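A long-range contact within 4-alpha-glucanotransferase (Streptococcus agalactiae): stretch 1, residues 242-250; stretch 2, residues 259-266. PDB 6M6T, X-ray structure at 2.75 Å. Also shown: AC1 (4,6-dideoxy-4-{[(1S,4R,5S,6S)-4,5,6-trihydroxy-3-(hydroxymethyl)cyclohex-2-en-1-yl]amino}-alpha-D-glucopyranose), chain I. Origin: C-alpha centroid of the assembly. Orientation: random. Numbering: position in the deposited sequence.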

# COMPACT_ATOMS: atom_id res chain seq x y z
N GLN A 242 -17.44 17.91 -5.45
CA GLN A 242 -17.79 16.86 -4.52
C GLN A 242 -18.28 15.63 -5.27
O GLN A 242 -18.89 15.74 -6.34
CB GLN A 242 -18.86 17.31 -3.52
CG GLN A 242 -18.68 18.77 -3.14
CD GLN A 242 -18.87 19.01 -1.67
OE1 GLN A 242 -19.12 18.08 -0.90
NE2 GLN A 242 -18.73 20.27 -1.26
N PRO A 243 -18.01 14.44 -4.74
CA PRO A 243 -18.29 13.21 -5.49
C PRO A 243 -19.79 13.00 -5.74
O PRO A 243 -20.59 13.02 -4.80
CB PRO A 243 -17.71 12.11 -4.59
CG PRO A 243 -16.80 12.82 -3.66
CD PRO A 243 -17.35 14.17 -3.45
N LEU A 244 -20.14 12.81 -7.02
CA LEU A 244 -21.51 12.41 -7.37
C LEU A 244 -21.83 11.03 -6.81
O LEU A 244 -22.85 10.85 -6.14
CB LEU A 244 -21.69 12.41 -8.89
CG LEU A 244 -21.53 13.69 -9.71
CD1 LEU A 244 -21.93 13.47 -11.18
CD2 LEU A 244 -22.31 14.83 -9.05
N ALA A 245 -20.96 10.06 -7.10
CA ALA A 245 -20.98 8.72 -6.54
C ALA A 245 -19.64 8.42 -5.88
O ALA A 245 -18.60 8.97 -6.25
CB ALA A 245 -21.26 7.71 -7.62
N ILE A 246 -19.66 7.54 -4.87
CA ILE A 246 -18.45 7.11 -4.19
C ILE A 246 -18.22 5.61 -4.41
O ILE A 246 -19.07 4.88 -4.93
CB ILE A 246 -18.45 7.46 -2.68
CG1 ILE A 246 -19.64 6.81 -1.97
CG2 ILE A 246 -18.40 8.97 -2.46
CD1 ILE A 246 -19.42 6.65 -0.48
N ALA A 247 -17.03 5.17 -3.98
CA ALA A 247 -16.56 3.81 -4.19
C ALA A 247 -16.86 2.91 -2.99
O ALA A 247 -16.94 3.35 -1.85
CB ALA A 247 -15.07 3.81 -4.48
N GLY A 248 -17.02 1.63 -3.28
CA GLY A 248 -17.22 0.64 -2.26
C GLY A 248 -17.40 -0.75 -2.84
O GLY A 248 -16.92 -1.07 -3.93
N VAL A 249 -18.11 -1.58 -2.10
CA VAL A 249 -18.25 -2.97 -2.48
C VAL A 249 -19.44 -3.52 -1.70
O VAL A 249 -19.62 -3.16 -0.52
CB VAL A 249 -16.93 -3.72 -2.23
CG1 VAL A 249 -16.82 -4.25 -0.78
CG2 VAL A 249 -16.68 -4.76 -3.30
N PRO A 250 -20.31 -4.32 -2.31
CA PRO A 250 -21.52 -4.76 -1.63
C PRO A 250 -21.27 -5.99 -0.75
O PRO A 250 -20.19 -6.58 -0.76
CB PRO A 250 -22.48 -5.11 -2.78
CG PRO A 250 -21.61 -5.26 -4.00
CD PRO A 250 -20.18 -4.93 -3.64
N GLN A 259 -19.02 -2.92 2.18
CA GLN A 259 -17.98 -1.94 2.45
C GLN A 259 -18.26 -0.63 1.74
O GLN A 259 -18.60 -0.61 0.55
CB GLN A 259 -16.59 -2.44 2.01
CG GLN A 259 -15.93 -3.43 2.95
CD GLN A 259 -14.63 -3.95 2.38
OE1 GLN A 259 -13.92 -3.22 1.67
NE2 GLN A 259 -14.31 -5.21 2.65
N LEU A 260 -18.09 0.46 2.48
CA LEU A 260 -18.14 1.81 1.95
C LEU A 260 -16.74 2.42 2.09
O LEU A 260 -16.20 2.48 3.21
CB LEU A 260 -19.18 2.64 2.70
CG LEU A 260 -19.34 4.09 2.26
CD1 LEU A 260 -20.78 4.36 1.85
CD2 LEU A 260 -18.88 5.02 3.39
N TRP A 261 -16.16 2.84 0.97
CA TRP A 261 -14.77 3.29 0.93
C TRP A 261 -14.62 4.82 0.95
O TRP A 261 -13.78 5.34 1.69
CB TRP A 261 -14.07 2.72 -0.31
CG TRP A 261 -13.91 1.22 -0.27
CD1 TRP A 261 -14.15 0.40 0.80
CD2 TRP A 261 -13.46 0.38 -1.34
NE1 TRP A 261 -13.89 -0.91 0.45
CE2 TRP A 261 -13.46 -0.95 -0.85
CE3 TRP A 261 -13.05 0.61 -2.65
CZ2 TRP A 261 -13.08 -2.04 -1.63
CZ3 TRP A 261 -12.67 -0.47 -3.43
CH2 TRP A 261 -12.69 -1.78 -2.91
N GLY A 262 -15.41 5.55 0.16
CA GLY A 262 -15.40 6.99 0.16
C GLY A 262 -14.64 7.63 -0.98
O GLY A 262 -14.72 8.86 -1.15
N ASN A 263 -13.90 6.86 -1.76
CA ASN A 263 -13.14 7.44 -2.85
C ASN A 263 -14.07 7.93 -3.96
O ASN A 263 -15.14 7.36 -4.18
CB ASN A 263 -12.14 6.44 -3.43
CG ASN A 263 -11.52 5.54 -2.38
OD1 ASN A 263 -12.21 4.75 -1.74
ND2 ASN A 263 -10.21 5.64 -2.21
N PRO A 264 -13.67 8.96 -4.68
CA PRO A 264 -14.42 9.34 -5.87
C PRO A 264 -14.38 8.22 -6.90
O PRO A 264 -13.56 7.30 -6.83
CB PRO A 264 -13.69 10.59 -6.37
CG PRO A 264 -12.30 10.44 -5.85
CD PRO A 264 -12.44 9.74 -4.52
N ILE A 265 -15.27 8.32 -7.88
CA ILE A 265 -15.46 7.33 -8.92
C ILE A 265 -14.90 7.86 -10.23
O ILE A 265 -14.85 9.08 -10.45
CB ILE A 265 -16.96 7.01 -9.01
CG1 ILE A 265 -17.41 6.26 -7.76
CG2 ILE A 265 -17.30 6.27 -10.25
CD1 ILE A 265 -17.05 4.80 -7.79
N TYR A 266 -14.45 6.96 -11.10
CA TYR A 266 -13.84 7.37 -12.36
C TYR A 266 -14.91 7.62 -13.43
O TYR A 266 -15.90 6.89 -13.53
CB TYR A 266 -12.85 6.30 -12.84
CG TYR A 266 -11.57 6.28 -12.02
CD1 TYR A 266 -10.76 7.41 -11.93
CD2 TYR A 266 -11.16 5.13 -11.34
CE1 TYR A 266 -9.60 7.41 -11.18
CE2 TYR A 266 -10.00 5.12 -10.58
CZ TYR A 266 -9.22 6.26 -10.50
OH TYR A 266 -8.07 6.28 -9.75
C1 AC1 I . -9.44 0.09 2.53
O2 AC1 I . -10.82 -1.44 3.87
C2 AC1 I . -10.28 -0.11 3.80
C4A AC1 I . -14.27 5.87 5.39
C3 AC1 I . -11.41 0.89 3.90
O3 AC1 I . -12.05 0.61 5.13
C4 AC1 I . -10.82 2.32 3.86
N4A AC1 I . -11.78 3.45 4.07
C5 AC1 I . -10.17 2.43 2.49
O5 AC1 I . -9.07 1.50 2.41
C6 AC1 I . -9.67 3.85 2.28
C1B AC1 I . -11.99 3.95 5.46
C2B AC1 I . -13.42 3.61 5.85
O2B AC1 I . -13.65 2.21 5.69
C3B AC1 I . -14.35 4.41 4.93
O3B AC1 I . -15.71 3.92 5.02
O4 AC1 I . -15.04 6.77 4.53
C5B AC1 I . -12.93 6.29 5.50
C7B AC1 I . -11.85 5.36 5.56
C6B AC1 I . -12.71 7.81 5.61
O6B AC1 I . -13.88 8.52 5.14

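What joins the two backbones? They run roughly antiparallel, and the most regular pairing is Val-249 with Gln-259, which exchange two hydrogen bonds: Val-249 N gives to Gln-259 O (2.9 Å) and Gln-259 N to Val-249 O (2.8 Å). Both groups of each residue are thus satisfied by the other. The two carbonyl oxygens, Val-249 O and Gln-259 O, also lie 2.9 Å apart, but as two acceptors they cannot bond to each other.

How is the pairing continued at Ala-247? Its carbonyl accepts twice: Trp-261 N lies 3.0 Å from Ala-247 O, and Gly-262 N makes a weak bond to Ala-247 O at 3.3 Å. Ala-247 N in turn gives to Asn-263 O (2.9 Å), an oxygen that also receives a CA-H...O contact from Ile-246 CA at 3.3 Å. Gly-262 has phi/psi of 101/-9, where a CB would be jammed against the preceding carbonyl; glycine avoids this.

Why does glycine suit position 248? An ideal CB on Gly-248 would come 2.5 Å from Gln-259 O, a clash. Without it, Gly-248 CA lies over one face of the Trp-261 indole, 4.0 Å from the centroid of its five-membered ring, in a CH-pi contact. The buried indole still satisfies its polar edge, because Trp-261 NE1 gives a hydrogen bond to Gln-259 OE1 (2.6 Å) within its own stretch.

What fills the remaining space? Apolar side chains do: Ile-265 points toward stretch 1, its CD1 reaching 4.0 Å from Ala-247 CB, while Ile-246 CD1 meets Leu-260 CD1 at 3.5 Å. In all, 610 Å² is buried between the stretches. Leu-260 O and Trp-261 O serve the ligand instead, accepting from AC1 O3B at a very short 2.4 Å and weakly from AC1 O4 at 3.4 Å, respectively.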